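Local structure of Slr0280 protein (Synechocystis sp., 5H3K) at residues A[66-70]-A[139-144]; A[170-174]-A[256-260]; A[500-504]-A[515-520]. The protein is of unknown function but carries a region of the phosphodiester glycosidase (NAGPA) family, so it may act on related glycosidic phosphodiester bonds. All coordinates share one frame; numbering follows the deposited sequence.

Contact 1. Residues A[66-70]-A[139-144]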
loop_
_atom_site.group_PDB
_atom_site.type_symbol
_atom_site.label_atom_id
_atom_site.label_comp_id
_atom_site.label_asym_id
_atom_site.label_seq_id
_atom_site.Cartn_x
_atom_site.Cartn_y
_atom_site.Cartn_z
ATOM N N ALA A 66 -12.832 -2.775 -10.794
ATOM C CA ALA A 66 -12.466 -2.681 -12.204
ATOM C C ALA A 66 -13.236 -3.723 -13.015
ATOM O O ALA A 66 -13.367 -4.879 -12.598
ATOM C CB ALA A 66 -10.960 -2.874 -12.380
ATOM N N TRP A 67 -13.746 -3.319 -14.173
ATOM C CA TRP A 67 -14.406 -4.258 -15.070
ATOM C C TRP A 67 -14.048 -3.949 -16.516
ATOM O O TRP A 67 -13.638 -2.828 -16.852
ATOM C CB TRP A 67 -15.930 -4.229 -14.879
ATOM C CG TRP A 67 -16.509 -2.910 -15.209
ATOM C CD1 TRP A 67 -16.678 -1.856 -14.364
ATOM C CD2 TRP A 67 -16.991 -2.482 -16.491
ATOM N NE1 TRP A 67 -17.233 -0.796 -15.040
ATOM C CE2 TRP A 67 -17.437 -1.155 -16.346
ATOM C CE3 TRP A 67 -17.091 -3.094 -17.744
ATOM C CZ2 TRP A 67 -17.973 -0.426 -17.412
ATOM C CZ3 TRP A 67 -17.626 -2.369 -18.799
ATOM C CH2 TRP A 67 -18.053 -1.048 -18.626
ATOM N N GLY A 68 -14.183 -4.961 -17.361
ATOM C CA GLY A 68 -14.004 -4.788 -18.790
ATOM C C GLY A 68 -14.846 -5.797 -19.547
ATOM O O GLY A 68 -15.129 -6.887 -19.041
ATOM N N GLN A 69 -15.263 -5.427 -20.755
ATOM C CA GLN A 69 -16.020 -6.326 -21.611
ATOM C C GLN A 69 -15.323 -6.458 -22.950
ATOM O O GLN A 69 -14.783 -5.482 -23.477
ATOM C CB GLN A 69 -17.461 -5.829 -21.794
ATOM C CG GLN A 69 -18.351 -6.083 -20.592
ATOM C CD GLN A 69 -19.766 -5.559 -20.778
ATOM O OE1 GLN A 69 -19.988 -4.551 -21.454
ATOM N NE2 GLN A 69 -20.733 -6.246 -20.178
ATOM N N TRP A 70 -15.324 -7.675 -23.490
ATOM C CA TRP A 70 -14.668 -7.932 -24.763
ATOM C C TRP A 70 -15.410 -8.983 -25.580
ATOM O O TRP A 70 -16.348 -9.619 -25.094
ATOM C CB TRP A 70 -13.212 -8.361 -24.548
ATOM C CG TRP A 70 -13.061 -9.671 -23.832
ATOM C CD1 TRP A 70 -12.906 -10.902 -24.399
ATOM C CD2 TRP A 70 -13.047 -9.876 -22.415
ATOM N NE1 TRP A 70 -12.789 -11.862 -23.420
ATOM C CE2 TRP A 70 -12.883 -11.259 -22.193
ATOM C CE3 TRP A 70 -13.173 -9.026 -21.310
ATOM C CZ2 TRP A 70 -12.827 -11.812 -20.910
ATOM C CZ3 TRP A 70 -13.117 -9.578 -20.034
ATOM C CH2 TRP A 70 -12.947 -10.955 -19.847
ATOM N N ALA A 139 -23.468 -2.463 -19.224
ATOM C CA ALA A 139 -22.656 -1.345 -18.777
ATOM C C ALA A 139 -23.351 -0.033 -19.069
ATOM O O ALA A 139 -24.055 0.099 -20.069
ATOM C CB ALA A 139 -21.314 -1.378 -19.458
ATOM N N GLN A 140 -23.129 0.941 -18.200
ATOM C CA GLN A 140 -23.698 2.265 -18.357
ATOM C C GLN A 140 -22.561 3.256 -18.180
ATOM O O GLN A 140 -22.393 3.853 -17.110
ATOM C CB GLN A 140 -24.776 2.482 -17.301
ATOM C CG GLN A 140 -25.613 3.724 -17.485
ATOM C CD GLN A 140 -26.987 3.566 -16.865
ATOM O OE1 GLN A 140 -27.488 2.447 -16.730
ATOM N NE2 GLN A 140 -27.603 4.683 -16.480
ATOM N N GLY A 141 -21.753 3.402 -19.225
ATOM C CA GLY A 141 -20.577 4.249 -19.160
ATOM C C GLY A 141 -19.482 3.603 -18.334
ATOM O O GLY A 141 -19.000 2.518 -18.665
ATOM N N ASN A 142 -19.104 4.268 -17.246
ATOM C CA ASN A 142 -18.024 3.801 -16.393
ATOM C C ASN A 142 -18.493 2.747 -15.378
ATOM O O ASN A 142 -17.677 2.121 -14.689
ATOM C CB ASN A 142 -17.383 5.001 -15.692
ATOM C CG ASN A 142 -16.239 4.609 -14.791
ATOM O OD1 ASN A 142 -15.198 4.147 -15.256
ATOM N ND2 ASN A 142 -16.417 4.803 -13.485
ATOM N N THR A 143 -19.807 2.533 -15.314
ATOM C CA THR A 143 -20.393 1.673 -14.290
ATOM C C THR A 143 -21.078 0.420 -14.853
ATOM O O THR A 143 -22.016 0.517 -15.646
ATOM C CB THR A 143 -21.413 2.447 -13.442
ATOM O OG1 THR A 143 -20.779 3.595 -12.866
ATOM C CG2 THR A 143 -21.955 1.558 -12.327
ATOM N N LEU A 144 -20.607 -0.755 -14.444
ATOM C CA LEU A 144 -21.248 -2.006 -14.838
ATOM C C LEU A 144 -22.375 -2.306 -13.861
ATOM O O LEU A 144 -22.147 -2.404 -12.654
ATOM C CB LEU A 144 -20.239 -3.155 -14.831
ATOM C CG LEU A 144 -20.736 -4.583 -15.117
ATOM C CD1 LEU A 144 -21.213 -4.735 -16.560
ATOM C CD2 LEU A 144 -19.631 -5.585 -14.833
#
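Trp67 sets CG between its backbone N and its carbonyl carbon (chi1 63°), and this swings the indole across to the hairpin 139-144. There Leu144 offers its CB to the ring. Leu144 CB lies 3.6 Å from the centroid of the Trp67 five-membered ring, almost on the ring normal. This is a CH-pi contact over the face. Leu144 CG is anti to its own N, which brings Leu144 CD2 back within 3.9 Å of Trp67 CB. At the far end of the indole, Trp67 CH2 meets Ala139 CB at 3.4 Å.

The polar edge of the ring faces a turn. Gln140 to Thr143 form a type II' beta turn, and Gly141 has the positive phi that favours glycine. Trp67 NE1 donates to Asn142 O at 3.0 Å with an N-H...O angle of 154°. The oxygen is close to the indole plane, but the donor stands above the carbonyl plane, 52° out of it. Gly141 O sits at the same edge, 3.4 Å from Trp67 CZ2. Gln69 flanks the indole with an extended chain. Its NE2 is 4.0 Å from Leu144 CD1, while its hydrogen bonds go to Thr78 and to Leu137 O. The Asn142 side chain is bonded to Asn54.

A leucine in place of Trp67 would probably leave Asn142 O without this donor and leave a gap beside Ala139 and over Leu144 CB where the indole packed. Strand 61-72 and the hairpin meet here through side chains, mainly the indole, and not through backbone pairing between these two segments. The indole does two jobs: its apolar surface packs on the hairpin strands, and its single N-H fastens the turn between them.

Contact 2. Residues A[170-174]-A[256-260]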
loop_
_atom_site.group_PDB
_atom_site.type_symbol
_atom_site.label_atom_id
_atom_site.label_comp_id
_atom_site.label_asym_id
_atom_site.label_seq_id
_atom_site.Cartn_x
_atom_site.Cartn_y
_atom_site.Cartn_z
ATOM N N GLU A 170 -29.952 -18.591 5.632
ATOM C CA GLU A 170 -30.508 -19.360 4.517
ATOM C C GLU A 170 -31.118 -18.411 3.491
ATOM O O GLU A 170 -31.870 -17.495 3.843
ATOM C CB GLU A 170 -31.554 -20.387 4.984
ATOM C CG GLU A 170 -32.185 -21.149 3.800
ATOM C CD GLU A 170 -33.089 -22.299 4.221
ATOM O OE1 GLU A 170 -32.916 -22.821 5.345
ATOM O OE2 GLU A 170 -33.966 -22.689 3.415
ATOM N N LEU A 171 -30.771 -18.611 2.222
ATOM C CA LEU A 171 -31.177 -17.696 1.162
ATOM C C LEU A 171 -32.002 -18.413 0.100
ATOM O O LEU A 171 -31.830 -19.608 -0.116
ATOM C CB LEU A 171 -29.938 -17.114 0.490
ATOM C CG LEU A 171 -28.928 -16.441 1.418
ATOM C CD1 LEU A 171 -27.671 -16.066 0.635
ATOM C CD2 LEU A 171 -29.575 -15.215 2.047
ATOM N N SER A 172 -32.868 -17.673 -0.593
ATOM C CA SER A 172 -33.664 -18.253 -1.676
ATOM C C SER A 172 -32.871 -18.383 -2.977
ATOM O O SER A 172 -33.166 -19.245 -3.815
ATOM C CB SER A 172 -34.911 -17.416 -1.927
ATOM O OG SER A 172 -34.558 -16.135 -2.401
ATOM N N GLN A 173 -31.877 -17.511 -3.150
ATOM C CA GLN A 173 -31.045 -17.479 -4.352
ATOM C C GLN A 173 -29.651 -17.028 -3.932
ATOM O O GLN A 173 -29.482 -16.466 -2.837
ATOM C CB GLN A 173 -31.602 -16.481 -5.378
ATOM C CG GLN A 173 -33.016 -16.775 -5.882
ATOM C CD GLN A 173 -33.076 -18.027 -6.742
ATOM O OE1 GLN A 173 -32.081 -18.407 -7.364
ATOM N NE2 GLN A 173 -34.243 -18.667 -6.790
ATOM N N PRO A 174 -28.649 -17.269 -4.790
ATOM C CA PRO A 174 -27.320 -16.705 -4.527
ATOM C C PRO A 174 -27.413 -15.192 -4.390
ATOM O O PRO A 174 -28.312 -14.568 -4.972
ATOM C CB PRO A 174 -26.537 -17.062 -5.791
ATOM C CG PRO A 174 -27.184 -18.326 -6.279
ATOM C CD PRO A 174 -28.667 -18.114 -5.998
ATOM N N PRO A 256 -29.487 -26.140 1.212
ATOM C CA PRO A 256 -29.979 -24.943 0.533
ATOM C C PRO A 256 -28.902 -23.860 0.462
ATOM O O PRO A 256 -27.887 -23.949 1.168
ATOM C CB PRO A 256 -31.107 -24.487 1.457
ATOM C CG PRO A 256 -30.573 -24.812 2.826
ATOM C CD PRO A 256 -29.727 -26.070 2.665
ATOM N N PHE A 257 -29.119 -22.863 -0.391
ATOM C CA PHE A 257 -28.220 -21.710 -0.456
ATOM C C PHE A 257 -28.073 -21.114 0.950
ATOM O O PHE A 257 -29.076 -20.871 1.632
ATOM C CB PHE A 257 -28.798 -20.639 -1.373
ATOM C CG PHE A 257 -28.877 -21.038 -2.825
ATOM C CD1 PHE A 257 -30.076 -20.935 -3.515
ATOM C CD2 PHE A 257 -27.750 -21.477 -3.507
ATOM C CE1 PHE A 257 -30.162 -21.282 -4.852
ATOM C CE2 PHE A 257 -27.827 -21.824 -4.856
ATOM C CZ PHE A 257 -29.035 -21.730 -5.526
ATOM N N ARG A 258 -26.832 -20.879 1.377
ATOM C CA ARG A 258 -26.570 -20.339 2.704
ATOM C C ARG A 258 -25.353 -19.419 2.688
ATOM O O ARG A 258 -24.343 -19.723 2.048
ATOM C CB ARG A 258 -26.302 -21.480 3.693
ATOM C CG ARG A 258 -27.541 -22.235 4.186
ATOM C CD ARG A 258 -27.153 -23.553 4.835
ATOM N NE ARG A 258 -26.834 -24.572 3.834
ATOM C CZ ARG A 258 -26.296 -25.754 4.108
ATOM N NH1 ARG A 258 -25.995 -26.070 5.360
ATOM N NH2 ARG A 258 -26.045 -26.610 3.125
ATOM N N LEU A 259 -25.447 -18.291 3.384
ATOM C CA LEU A 259 -24.255 -17.508 3.673
ATOM C C LEU A 259 -23.845 -17.879 5.089
ATOM O O LEU A 259 -24.632 -17.745 6.029
ATOM C CB LEU A 259 -24.518 -16.001 3.560
ATOM C CG LEU A 259 -23.259 -15.121 3.601
ATOM C CD1 LEU A 259 -22.425 -15.312 2.340
ATOM C CD2 LEU A 259 -23.593 -13.648 3.801
ATOM N N VAL A 260 -22.621 -18.376 5.240
ATOM C CA VAL A 260 -22.136 -18.814 6.536
ATOM C C VAL A 260 -21.166 -17.779 7.096
ATOM O O VAL A 260 -20.150 -17.466 6.468
ATOM C CB VAL A 260 -21.424 -20.168 6.414
ATOM C CG1 VAL A 260 -20.956 -20.643 7.774
ATOM C CG2 VAL A 260 -22.356 -21.186 5.796
HETATM O O HOH W 1 -31.897 -22.832 -1.308
#
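Phe257 and Pro174 form the apolar centre, with Leu171 beside them. Pro174 CD stands over one face of the Phe257 ring, 3.8 Å from its centroid and offset toward the rim, which makes a CH-pi contact. Phe257 CG is anti to the carbonyl carbon (chi1 -66°), and this lays the ring along the 172-174 loop. Phe257 CB packs against Leu171 CB at 4.1 Å. Leu171 CD1 reaches on toward Leu259 CB.

The rim of the ring meets backbone. Ser172 O lies at its edge, near the ring plane, 3.5 Å from Phe257 CD1. Just beside it the two segments are tied together. Leu171 N donates to Phe257 O at 2.9 Å in a nearly straight bond, although the donor stands above the carbonyl plane. Glu170 CA adds a CA-H...O contact to the same Phe257 oxygen. A water accepts from Phe257 N at 2.9 Å and makes only a weak bond to Leu171 O.

Farther out, the Glu170 chain is extended and its carboxylate end rests on the Pro256 ring, with Glu170 CD 3.8 Å from Pro256 CG. Pro256 follows a cis peptide bond. Its carbonyl oxygen takes a hydrogen bond from Arg258 NE at 2.9 Å, close to the guanidinium plane. Glu170 and Arg258 carry opposite charges, but their charged groups do not touch.

Glu170 and Arg258 are an antiparallel non-hydrogen-bonded pair with both side chains on one face of the sheet. Their strands, 164-171 and 258-264, are the inner two of an antiparallel four-stranded sheet, flanked by 153-161 and 247-253. Trp106 and Phe107, from a loop, pack on Pro174, and Phe107 also touches Leu171.

Contact 3. Residues A[500-504]-A[515-520]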
loop_
_atom_site.group_PDB
_atom_site.type_symbol
_atom_site.label_atom_id
_atom_site.label_comp_id
_atom_site.label_asym_id
_atom_site.label_seq_id
_atom_site.Cartn_x
_atom_site.Cartn_y
_atom_site.Cartn_z
ATOM N N GLY A 500 13.608 5.029 1.610
ATOM C CA GLY A 500 14.047 4.908 2.987
ATOM C C GLY A 500 12.879 4.671 3.945
ATOM O O GLY A 500 11.735 5.090 3.700
ATOM N N ALA A 501 13.158 3.967 5.034
ATOM C CA ALA A 501 12.201 3.827 6.120
ATOM C C ALA A 501 12.958 3.440 7.354
ATOM O O ALA A 501 13.649 4.273 7.955
ATOM C CB ALA A 501 11.088 2.815 5.799
ATOM N N GLY A 502 12.839 2.173 7.734
ATOM C CA GLY A 502 13.639 1.657 8.824
ATOM C C GLY A 502 12.836 1.157 10.012
ATOM O O GLY A 502 11.638 1.420 10.140
ATOM N N PRO A 503 13.499 0.417 10.908
ATOM C CA PRO A 503 14.928 0.096 10.782
ATOM C C PRO A 503 15.213 -1.028 9.804
ATOM O O PRO A 503 14.313 -1.790 9.424
ATOM C CB PRO A 503 15.347 -0.291 12.210
ATOM C CG PRO A 503 14.063 -0.589 12.940
ATOM C CD PRO A 503 12.945 0.116 12.241
ATOM N N LEU A 504 16.463 -1.118 9.377
ATOM C CA LEU A 504 16.914 -2.281 8.624
ATOM C C LEU A 504 16.832 -3.486 9.567
ATOM O O LEU A 504 17.321 -3.420 10.696
ATOM C CB LEU A 504 18.349 -2.065 8.148
ATOM C CG LEU A 504 18.919 -3.108 7.197
ATOM C CD1 LEU A 504 18.141 -3.094 5.888
ATOM C CD2 LEU A 504 20.400 -2.794 6.951
ATOM N N ALA A 515 17.624 -0.271 16.368
ATOM C CA ALA A 515 16.699 0.842 16.254
ATOM C C ALA A 515 17.279 2.101 16.891
ATOM O O ALA A 515 17.015 3.212 16.437
ATOM C CB ALA A 515 15.361 0.491 16.868
ATOM N N THR A 516 18.071 1.940 17.949
ATOM C CA THR A 516 18.625 3.119 18.617
ATOM C C THR A 516 19.625 3.808 17.694
ATOM O O THR A 516 19.676 5.041 17.617
ATOM C CB THR A 516 19.287 2.755 19.966
ATOM O OG1 THR A 516 18.261 2.412 20.908
ATOM C CG2 THR A 516 20.114 3.932 20.513
ATOM N N GLY A 517 20.398 2.999 16.976
ATOM C CA GLY A 517 21.394 3.491 16.038
ATOM C C GLY A 517 20.771 4.290 14.909
ATOM O O GLY A 517 21.378 5.230 14.382
ATOM N N GLU A 518 19.555 3.916 14.537
ATOM C CA GLU A 518 18.828 4.621 13.482
ATOM C C GLU A 518 17.926 5.736 14.020
ATOM O O GLU A 518 17.075 6.263 13.301
ATOM C CB GLU A 518 18.015 3.626 12.645
ATOM C CG GLU A 518 18.876 2.643 11.852
ATOM C CD GLU A 518 18.076 1.844 10.841
ATOM O OE1 GLU A 518 17.090 2.396 10.288
ATOM O OE2 GLU A 518 18.437 0.673 10.580
ATOM N N GLY A 519 18.091 6.076 15.298
ATOM C CA GLY A 519 17.391 7.214 15.879
ATOM C C GLY A 519 15.919 7.033 16.219
ATOM O O GLY A 519 15.180 8.013 16.340
ATOM N N PHE A 520 15.477 5.792 16.376
ATOM C CA PHE A 520 14.091 5.542 16.758
ATOM C C PHE A 520 13.943 5.605 18.272
ATOM O O PHE A 520 14.824 5.135 18.999
ATOM C CB PHE A 520 13.659 4.180 16.231
ATOM C CG PHE A 520 13.437 4.159 14.735
ATOM C CD1 PHE A 520 14.434 3.726 13.868
ATOM C CD2 PHE A 520 12.228 4.581 14.204
ATOM C CE1 PHE A 520 14.224 3.715 12.476
ATOM C CE2 PHE A 520 12.011 4.565 12.829
ATOM C CZ PHE A 520 13.006 4.132 11.970
HETATM O O HOH W 2 18.629 -1.585 12.103
#
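Glu518 reaches from a type I beta turn, Thr516 to Gly519, to the cis-proline loop at Gly502 and Pro503, within the phosphodiester glycosidase family region. Its CG is anti to the carbonyl carbon (chi1 -66°) and the chain beyond is extended, so the carboxylate is carried across to the loop. Glu518 OE2 accepts from Leu504 N at 2.9 Å. The N-H meets this oxygen on its syn side, 19° out of the carboxylate plane. Glu518 OE1 lies over the loop backbone, 3.2 Å from Pro503 CA, and Pro503 CB packs near OE2. The carboxylate is buried and well supplied with partners: Arg383 forms a salt bridge to OE2, and Gly369 N bonds to OE1.

Phe520 has the same choice of first torsion, with CG beside the backbone N (chi1 -73°). Glu518 OE1 lies at the edge of its ring, in plane. Pro503 CD sits over one ring face, off centre and 4.2 Å from the centroid, as a CH-pi contact. Phe520 CZ approaches Gly502 O at 3.5 Å, and that oxygen is bonded to Asn575. Beyond this contact, Phe520 also stacks with Phe524 and makes a cation-pi contact with Arg368.

Only glycine suits position Gly502: a CB there would clash with Glu518 OE1, and the backbone angles by themselves call for glycine. The turn is closed by Gly519 N to Thr516 O at 3.0 Å, and a bond from Phe520 N to Ala515 O joins the residues flanking it. Ala515 CB touches the Pro503 ring. The contact thus anchors the loop that leads into strand 504-507 to the segment just before helix 522-526. Beside the Leu504 bond, one water lies 2.7 Å from both Leu504 O and Glu518 OE2.

In the fold
The three contacts follow one another along the chain and do not touch. Contact 3 is fully buried; contacts 1 and 2 are partly buried and lie farther from the centre of the chain. Contacts 1 and 2 have centres about 28 Å apart, and contact 3 is on the opposite side of the chain's centre from each. They hold different elements. Contact 1 joins a strand to a hairpin through side chains, contact 2 continues the pairing of neighbouring strands into their loops, and contact 3 ties two loops together. Aromatic CH-pi packing recurs in all three, but only contact 3 centres on a buried carboxylate.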